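Local coordinates for protein enterotoxin type A (Staphylococcus aureus, PDB 1DYQ) that acts as a superantigen, binding MHC class II, in part through a zinc ion, and T-cell receptors to activate T cells, and causes staphylococcal food poisoning, at residues T113-P127 with L141-V153. The protein carries 3 engineered substitutions. Numbering follows the deposited sequence. Where two conformers were deposited one is given.
Sequences TLHDNNRLTEEKKVP and LETVKTNKKNVTV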
ATOM      1  N   THR A 113       4.454   8.731   8.055  1.00 12.41           N
ATOM      2  CA  THR A 113       5.636   8.457   8.873  1.00 11.20           C
ATOM      3  C   THR A 113       6.157   9.777   9.485  1.00 11.39           C
ATOM      4  O   THR A 113       6.007  10.817   8.869  1.00 14.27           O
ATOM      5  CB  THR A 113       6.797   7.876   8.024  1.00 12.18           C
ATOM      6  OG1 THR A 113       6.936   8.554   6.818  1.00 13.77           O
ATOM      7  CG2 THR A 113       6.501   6.380   7.770  1.00 14.06           C
ATOM      8  N   LEU A 114       6.715   9.674  10.679  1.00 13.23           N
ATOM      9  CA  LEU A 114       7.353  10.890  11.256  1.00 15.17           C
ATOM     10  C   LEU A 114       8.456  11.354  10.340  1.00 16.89           C
ATOM     11  O   LEU A 114       9.226  10.544   9.808  1.00 16.75           O
ATOM     12  CB  LEU A 114       7.883  10.584  12.653  1.00 16.00           C
ATOM     13  CG  LEU A 114       6.784  10.284  13.687  1.00 17.33           C
ATOM     14  CD1 LEU A 114       7.374   9.728  14.964  1.00 21.81           C
ATOM     15  CD2 LEU A 114       5.979  11.559  13.920  1.00 16.13           C
ATOM     16  N   HIS A 115       8.551  12.673  10.126  1.00 14.53           N
ATOM     17  CA  HIS A 115       9.519  13.197   9.186  1.00 16.97           C
ATOM     18  C   HIS A 115      10.932  13.195   9.772  1.00 19.44           C
ATOM     19  O   HIS A 115      11.922  12.962   9.131  1.00 19.79           O
ATOM     20  CB  HIS A 115       9.146  14.607   8.765  1.00 17.05           C
ATOM     21  CG  HIS A 115      10.138  15.322   7.919  1.00 18.33           C
ATOM     22  ND1 HIS A 115      10.291  15.220   6.578  1.00 19.26           N
ATOM     23  CD2 HIS A 115      11.106  16.219   8.355  1.00 20.06           C
ATOM     24  CE1 HIS A 115      11.287  16.022   6.160  1.00 19.96           C
ATOM     25  NE2 HIS A 115      11.789  16.611   7.240  1.00 20.74           N
ATOM     26  N   ASP A 116      10.957  13.687  11.038  1.00 20.01           N
ATOM     27  CA  ASP A 116      12.225  13.972  11.643  1.00 21.50           C
ATOM     28  C   ASP A 116      13.163  12.785  11.836  1.00 20.04           C
ATOM     29  O   ASP A 116      12.855  11.750  12.343  1.00 21.72           O
ATOM     30  CB  ASP A 116      12.167  14.814  12.868  1.00 26.55           C
ATOM     31  CG  ASP A 116      11.669  16.209  12.724  1.00 31.73           C
ATOM     32  OD1 ASP A 116      11.653  16.829  11.646  1.00 34.70           O
ATOM     33  OD2 ASP A 116      11.363  16.811  13.818  1.00 36.57           O
ATOM     34  N   ASN A 117      14.403  13.127  11.379  1.00 20.68           N
ATOM     35  CA  ASN A 117      15.478  12.116  11.529  1.00 23.71           C
ATOM     36  C   ASN A 117      15.080  10.850  10.799  1.00 23.18           C
ATOM     37  O   ASN A 117      15.785   9.845  10.927  1.00 24.62           O
ATOM     38  CB  ASN A 117      15.744  11.865  13.006  1.00 28.03           C
ATOM     39  CG  ASN A 117      16.191  13.090  13.785  1.00 32.23           C
ATOM     40  OD1 ASN A 117      17.151  13.756  13.402  1.00 37.42           O
ATOM     41  ND2 ASN A 117      15.514  13.364  14.903  1.00 34.66           N
ATOM     42  N   ASN A 118      14.193  10.949   9.783  1.00 20.30           N
ATOM     43  CA  ASN A 118      13.833   9.680   9.100  1.00 19.59           C
ATOM     44  C   ASN A 118      14.434   9.548   7.747  1.00 19.87           C
ATOM     45  O   ASN A 118      14.244   8.497   7.073  1.00 21.90           O
ATOM     46  CB  ASN A 118      12.313   9.517   9.097  1.00 17.55           C
ATOM     47  CG  ASN A 118      11.876   8.090   8.797  1.00 18.51           C
ATOM     48  OD1 ASN A 118      12.281   7.138   9.480  1.00 18.67           O
ATOM     49  ND2 ASN A 118      10.973   7.910   7.840  1.00 17.18           N
ATOM     50  N   ARG A 119      15.098  10.569   7.207  1.00 21.32           N
ATOM     51  CA  ARG A 119      15.626  10.490   5.851  1.00 20.92           C
ATOM     52  C   ARG A 119      16.974   9.808   5.774  1.00 23.12           C
ATOM     53  O   ARG A 119      17.947  10.216   6.402  1.00 23.91           O
ATOM     54  CB  ARG A 119      15.673  11.868   5.180  1.00 25.48           C
ATOM     55  CG  ARG A 119      16.076  11.842   3.725  1.00 28.13           C
ATOM     56  CD  ARG A 119      15.716  13.143   3.011  1.00 31.79           C
ATOM     57  NE  ARG A 119      15.662  12.935   1.577  1.00 34.13           N
ATOM     58  CZ  ARG A 119      14.660  12.597   0.830  1.00 34.66           C
ATOM     59  NH1 ARG A 119      13.423  12.398   1.285  1.00 36.04           N
ATOM     60  NH2 ARG A 119      14.863  12.452  -0.493  1.00 37.37           N
ATOM     61  N   LEU A 120      17.066   8.815   4.869  1.00 20.15           N
ATOM     62  CA  LEU A 120      18.366   8.176   4.602  1.00 23.27           C
ATOM     63  C   LEU A 120      19.229   9.076   3.740  1.00 23.65           C
ATOM     64  O   LEU A 120      18.741   9.708   2.797  1.00 24.58           O
ATOM     65  CB  LEU A 120      18.108   6.847   3.853  1.00 19.89           C
ATOM     66  CG  LEU A 120      17.543   5.722   4.724  1.00 23.13           C
ATOM     67  CD1 LEU A 120      16.995   4.607   3.847  1.00 22.90           C
ATOM     68  CD2 LEU A 120      18.591   5.208   5.695  1.00 23.84           C
ATOM     69  N   THR A 121      20.556   9.015   3.956  1.00 28.05           N
ATOM     70  CA  THR A 121      21.468   9.777   3.082  1.00 29.27           C
ATOM     71  C   THR A 121      21.555   9.104   1.711  1.00 27.80           C
ATOM     72  O   THR A 121      21.543   9.783   0.679  1.00 30.48           O
ATOM     73  CB  THR A 121      22.872   9.897   3.684  1.00 32.93           C
ATOM     74  OG1 THR A 121      22.791  10.378   5.041  1.00 34.56           O
ATOM     75  CG2 THR A 121      23.713  10.883   2.878  1.00 34.63           C
ATOM     76  N   GLU A 122      21.569   7.784   1.701  1.00 25.50           N
ATOM     77  CA  GLU A 122      21.564   7.007   0.471  1.00 24.49           C
ATOM     78  C   GLU A 122      20.166   6.368   0.310  1.00 21.75           C
ATOM     79  O   GLU A 122      19.705   5.722   1.237  1.00 20.67           O
ATOM     80  CB  GLU A 122      22.638   5.905   0.516  1.00 24.37           C
ATOM     81  CG  GLU A 122      22.815   5.139  -0.772  1.00 29.11           C
ATOM     82  CD  GLU A 122      23.644   3.881  -0.687  1.00 32.26           C
ATOM     83  OE1 GLU A 122      24.055   3.371  -1.766  1.00 31.59           O
ATOM     84  OE2 GLU A 122      23.881   3.349   0.414  1.00 35.21           O
ATOM     85  N   GLU A 123      19.572   6.568  -0.845  1.00 21.90           N
ATOM     86  CA  GLU A 123      18.282   5.902  -1.136  1.00 21.88           C
ATOM     87  C   GLU A 123      18.430   4.399  -0.979  1.00 21.73           C
ATOM     88  O   GLU A 123      19.432   3.821  -1.439  1.00 21.15           O
ATOM     89  CB  GLU A 123      17.820   6.273  -2.532  1.00 23.35           C
ATOM     90  CG  GLU A 123      16.602   5.508  -3.036  1.00 28.50           C
ATOM     91  CD  GLU A 123      16.095   6.073  -4.349  1.00 30.21           C
ATOM     92  OE1 GLU A 123      16.873   6.118  -5.326  1.00 32.25           O
ATOM     93  OE2 GLU A 123      14.924   6.504  -4.398  1.00 31.76           O
ATOM     94  N   LYS A 124      17.518   3.767  -0.256  1.00 19.34           N
ATOM     95  CA  LYS A 124      17.567   2.327  -0.052  1.00 20.28           C
ATOM     96  C   LYS A 124      16.825   1.588  -1.157  1.00 20.13           C
ATOM     97  O   LYS A 124      15.628   1.798  -1.373  1.00 20.34           O
ATOM     98  CB  LYS A 124      16.960   1.945   1.312  1.00 18.85           C
ATOM     99  CG  LYS A 124      16.864   0.448   1.538  1.00 19.76           C
ATOM    100  CD  LYS A 124      18.270  -0.169   1.683  1.00 20.89           C
ATOM    101  CE  LYS A 124      18.198  -1.678   1.565  1.00 23.92           C
ATOM    102  NZ  LYS A 124      19.387  -2.386   2.090  1.00 25.77           N
ATOM    103  N   LYS A 125      17.562   0.779  -1.909  1.00 18.42           N
ATOM    104  CA  LYS A 125      16.945  -0.124  -2.890  1.00 17.89           C
ATOM    105  C   LYS A 125      16.622  -1.430  -2.164  1.00 17.20           C
ATOM    106  O   LYS A 125      17.466  -1.963  -1.416  1.00 18.11           O
ATOM    107  CB  LYS A 125      17.882  -0.360  -4.060  1.00 18.01           C
ATOM    108  CG  LYS A 125      18.215   0.871  -4.868  1.00 20.46           C
ATOM    109  CD  LYS A 125      19.157   0.557  -6.029  1.00 24.81           C
ATOM    110  CE  LYS A 125      19.617   1.840  -6.703  1.00 26.37           C
ATOM    111  NZ  LYS A 125      20.562   1.563  -7.828  1.00 27.24           N
ATOM    112  N   VAL A 126      15.350  -1.807  -2.135  1.00 15.40           N
ATOM    113  CA  VAL A 126      14.923  -2.975  -1.378  1.00 16.86           C
ATOM    114  C   VAL A 126      14.999  -4.217  -2.261  1.00 17.71           C
ATOM    115  O   VAL A 126      14.227  -4.366  -3.185  1.00 18.98           O
ATOM    116  CB  VAL A 126      13.464  -2.837  -0.867  1.00 16.30           C
ATOM    117  CG1 VAL A 126      13.072  -4.074  -0.099  1.00 15.95           C
ATOM    118  CG2 VAL A 126      13.363  -1.577   0.010  1.00 18.58           C
ATOM    119  N   PRO A 127      15.964  -5.086  -1.966  1.00 17.84           N
ATOM    120  CA  PRO A 127      16.119  -6.296  -2.785  1.00 19.07           C
ATOM    121  C   PRO A 127      14.848  -7.134  -2.742  1.00 17.85           C
ATOM    122  O   PRO A 127      14.185  -7.237  -1.700  1.00 15.67           O
ATOM    123  CB  PRO A 127      17.288  -7.010  -2.144  1.00 20.93           C
ATOM    124  CG  PRO A 127      18.011  -5.993  -1.346  1.00 19.38           C
ATOM    125  CD  PRO A 127      16.918  -5.018  -0.862  1.00 18.07           C
ATOM    126  N   LEU A 141      16.944  -4.037  -9.308  1.00 25.85           N
ATOM    127  CA  LEU A 141      17.166  -3.552  -7.951  1.00 25.17           C
ATOM    128  C   LEU A 141      16.457  -2.250  -7.656  1.00 23.46           C
ATOM    129  O   LEU A 141      16.102  -2.018  -6.475  1.00 20.60           O
ATOM    130  CB  LEU A 141      18.670  -3.456  -7.665  1.00 26.92           C
ATOM    131  CG  LEU A 141      19.107  -3.238  -6.225  1.00 28.43           C
ATOM    132  CD1 LEU A 141      18.599  -4.334  -5.305  1.00 30.51           C
ATOM    133  CD2 LEU A 141      20.633  -3.137  -6.134  1.00 30.30           C
ATOM    134  N   GLU A 142      16.139  -1.419  -8.640  1.00 24.01           N
ATOM    135  CA  GLU A 142      15.451  -0.173  -8.408  1.00 24.86           C
ATOM    136  C   GLU A 142      13.931  -0.331  -8.301  1.00 23.09           C
ATOM    137  O   GLU A 142      13.253   0.703  -8.227  1.00 23.46           O
ATOM    138  CB  GLU A 142      15.697   0.857  -9.517  1.00 30.06           C
ATOM    139  CG  GLU A 142      16.922   0.719 -10.344  1.00 37.44           C
ATOM    140  CD  GLU A 142      16.902  -0.438 -11.325  1.00 40.08           C
ATOM    141  OE1 GLU A 142      16.076  -0.435 -12.264  1.00 39.57           O
ATOM    142  OE2 GLU A 142      17.726  -1.360 -11.137  1.00 39.96           O
ATOM    143  N   THR A 143      13.400  -1.528  -8.413  1.00 19.65           N
ATOM    144  CA  THR A 143      11.954  -1.728  -8.438  1.00 17.94           C
ATOM    145  C   THR A 143      11.244  -1.175  -7.212  1.00 17.55           C
ATOM    146  O   THR A 143      10.202  -0.519  -7.353  1.00 20.10           O
ATOM    147  CB  THR A 143      11.620  -3.233  -8.577  1.00 15.89           C
ATOM    148  OG1 THR A 143      12.226  -3.705  -9.804  1.00 19.58           O
ATOM    149  CG2 THR A 143      10.138  -3.445  -8.642  1.00 17.30           C
ATOM    150  N   VAL A 144      11.725  -1.479  -6.031  1.00 14.63           N
ATOM    151  CA  VAL A 144      11.164  -0.924  -4.787  1.00 15.39           C
ATOM    152  C   VAL A 144      12.248  -0.130  -4.086  1.00 15.93           C
ATOM    153  O   VAL A 144      13.353  -0.667  -3.862  1.00 15.26           O
ATOM    154  CB  VAL A 144      10.617  -2.008  -3.870  1.00 13.95           C
ATOM    155  CG1 VAL A 144      10.149  -1.423  -2.539  1.00 13.35           C
ATOM    156  CG2 VAL A 144       9.464  -2.746  -4.553  1.00 15.45           C
ATOM    157  N   LYS A 145      12.000   1.132  -3.766  1.00 14.23           N
ATOM    158  CA  LYS A 145      13.027   1.949  -3.138  1.00 17.26           C
ATOM    159  C   LYS A 145      12.394   2.868  -2.096  1.00 17.43           C
ATOM    160  O   LYS A 145      11.204   3.220  -2.241  1.00 17.34           O
ATOM    161  CB  LYS A 145      13.742   2.827  -4.184  1.00 21.08           C
ATOM    162  CG  LYS A 145      12.785   3.688  -4.966  1.00 26.87           C
ATOM    163  CD  LYS A 145      13.390   4.608  -5.960  1.00 32.70           C
ATOM    164  CE  LYS A 145      14.180   3.907  -7.041  1.00 31.78           C
ATOM    165  NZ  LYS A 145      15.392   3.242  -6.468  1.00 35.65           N
ATOM    166  N   THR A 146      13.192   3.318  -1.168  1.00 17.29           N
ATOM    167  CA  THR A 146      12.657   4.275  -0.168  1.00 17.18           C
ATOM    168  C   THR A 146      13.767   5.151   0.349  1.00 16.75           C
ATOM    169  O   THR A 146      14.939   4.762   0.362  1.00 15.74           O
ATOM    170  CB  THR A 146      11.899   3.575   0.940  1.00 18.42           C
ATOM    171  OG1 THR A 146      11.320   4.613   1.807  1.00 17.28           O
ATOM    172  CG2 THR A 146      12.758   2.673   1.792  1.00 18.46           C
ATOM    173  N   ASN A 147      13.436   6.381   0.735  1.00 16.03           N
ATOM    174  CA  ASN A 147      14.390   7.245   1.418  1.00 16.86           C
ATOM    175  C   ASN A 147      14.138   7.257   2.919  1.00 16.64           C
ATOM    176  O   ASN A 147      14.802   7.981   3.674  1.00 20.26           O
ATOM    177  CB  ASN A 147      14.246   8.695   0.886  1.00 21.23           C
ATOM    178  CG  ASN A 147      14.513   8.819  -0.587  1.00 28.11           C
ATOM    179  OD1 ASN A 147      15.628   8.587  -1.044  1.00 27.12           O
ATOM    180  ND2 ASN A 147      13.490   9.193  -1.354  1.00 32.15           N
ATOM    181  N   LYS A 148      13.261   6.365   3.407  1.00 15.03           N
ATOM    182  CA  LYS A 148      12.881   6.363   4.794  1.00 14.07           C
ATOM    183  C   LYS A 148      13.529   5.247   5.609  1.00 16.79           C
ATOM    184  O   LYS A 148      13.500   4.084   5.177  1.00 16.38           O
ATOM    185  CB  LYS A 148      11.350   6.249   4.940  1.00 15.17           C
ATOM    186  CG  LYS A 148      10.603   7.390   4.255  1.00 16.11           C
ATOM    187  CD  LYS A 148       9.083   7.141   4.389  1.00 13.99           C
ATOM    188  CE  LYS A 148       8.339   8.285   3.691  1.00 13.64           C
ATOM    189  NZ  LYS A 148       8.395   8.201   2.222  1.00 13.70           N
ATOM    190  N   LYS A 149      13.973   5.548   6.803  1.00 15.15           N
ATOM    191  CA  LYS A 149      14.480   4.516   7.728  1.00 16.03           C
ATOM    192  C   LYS A 149      13.339   3.679   8.247  1.00 17.18           C
ATOM    193  O   LYS A 149      13.371   2.458   8.320  1.00 19.07           O
ATOM    194  CB  LYS A 149      15.173   5.228   8.919  1.00 17.18           C
ATOM    195  CG  LYS A 149      16.399   6.012   8.453  1.00 20.46           C
ATOM    196  CD  LYS A 149      16.993   6.826   9.602  1.00 21.99           C
ATOM    197  CE  LYS A 149      18.008   7.831   9.042  1.00 25.25           C
ATOM    198  NZ  LYS A 149      18.516   8.715  10.146  1.00 31.01           N
ATOM    199  N   ASN A 150      12.277   4.386   8.688  1.00 14.89           N
ATOM    200  CA  ASN A 150      11.029   3.739   9.100  1.00 14.32           C
ATOM    201  C   ASN A 150       9.991   3.996   8.011  1.00 14.21           C
ATOM    202  O   ASN A 150       9.758   5.168   7.648  1.00 13.28           O
ATOM    203  CB  ASN A 150      10.578   4.423  10.413  0.50 17.11           C
ATOM    204  CG  ASN A 150       9.136   4.108  10.728  0.50 21.94           C
ATOM    205  OD1 ASN A 150       8.255   4.952  10.556  0.50 25.43           O
ATOM    206  ND2 ASN A 150       8.885   2.872  11.119  0.50 23.27           N
ATOM    207  N   VAL A 151       9.569   2.957   7.303  1.00 11.67           N
ATOM    208  CA  VAL A 151       8.743   3.101   6.116  1.00 12.15           C
ATOM    209  C   VAL A 151       7.427   2.365   6.292  1.00 10.78           C
ATOM    210  O   VAL A 151       7.358   1.326   6.941  1.00 11.30           O
ATOM    211  CB  VAL A 151       9.477   2.582   4.871  1.00 13.57           C
ATOM    212  CG1 VAL A 151       9.769   1.073   4.991  1.00 13.71           C
ATOM    213  CG2 VAL A 151       8.730   2.877   3.595  1.00 12.58           C
ATOM    214  N   THR A 152       6.338   2.900   5.708  1.00 11.72           N
ATOM    215  CA  THR A 152       5.092   2.153   5.781  1.00 10.16           C
ATOM    216  C   THR A 152       5.234   0.889   4.877  1.00  8.59           C
ATOM    217  O   THR A 152       5.821   0.966   3.798  1.00 11.28           O
ATOM    218  CB  THR A 152       3.852   2.918   5.361  1.00  9.89           C
ATOM    219  OG1 THR A 152       3.854   3.379   4.043  1.00 11.81           O
ATOM    220  CG2 THR A 152       3.619   4.098   6.346  1.00 10.77           C
ATOM    221  N   VAL A 153       4.590  -0.154   5.342  1.00  9.40           N
ATOM    222  CA  VAL A 153       4.411  -1.336   4.458  1.00 10.54           C
ATOM    223  C   VAL A 153       3.650  -0.921   3.221  1.00 10.78           C
ATOM    224  O   VAL A 153       3.993  -1.304   2.087  1.00 11.11           O
ATOM    225  CB  VAL A 153       3.737  -2.489   5.170  1.00 11.78           C
ATOM    226  CG1 VAL A 153       3.385  -3.596   4.146  1.00 12.98           C
ATOM    227  CG2 VAL A 153       4.635  -3.068   6.260  1.00 13.60           C
TER
HETATM  228  O   HOH W   1       6.910   6.756  11.751  1.00 22.25           O
HETATM  229  O   HOH W   2       9.556   7.660  10.835  1.00 27.10           O
HETATM  230  O   HOH W   3      11.151  10.686  -0.414  1.00 35.56           O
HETATM  231  O   HOH W   4      17.792   9.363   0.295  1.00 62.12           O
HETATM  232  O   HOH W   5      13.917  -3.515  -5.692  1.00 17.28           O
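With CG trans to its own backbone N (chi1 -163°), the N118 side chain reaches N150, where its amide stands in for a strand backbone: OD1 accepts from N150 N at 2.9 Å, while ND2 donates to N150 O at 3.0 Å, on a lone pair in the carbonyl plane. An asparagine suits this place because one flat group offers both a donor and an acceptor. T113 CG2, on the OB-fold strand 105-114, packs 3.5 Å from N150 O. K149 N adds a bond to N118 O, and the extended K149 chain, long enough to pass L120 CD2, brings NZ to N117 O from above the carbonyl plane. Beyond, R119 and N147 run side by side, N147 CB lying over one guanidinium face, offset toward its rim.

N147 O, at a corner, receives a nearly straight bond from L120 N (2.7 Å, 175°), and a water links N147 OD1 to L120 O. On the far side of the T121-E122 corner, K124 pairs with T146, just ahead of N147. The K145 chain, bent near its end (chi3 60°), brings its ammonium NZ 3.4 Å from the E123 carboxylate OE1. The T146 hydroxyl accepts from K148 N in an ST turn and also bonds E155. Branched V126 and V144 suit the apolar side against I227, while P127 touches the zinc ligand H226.

Five backbone bonds and two from the N118 amide, at the end of the turn from H115, thus set the register of this beta-grasp pairing; the weak E123-K145 salt bridge probably adds little.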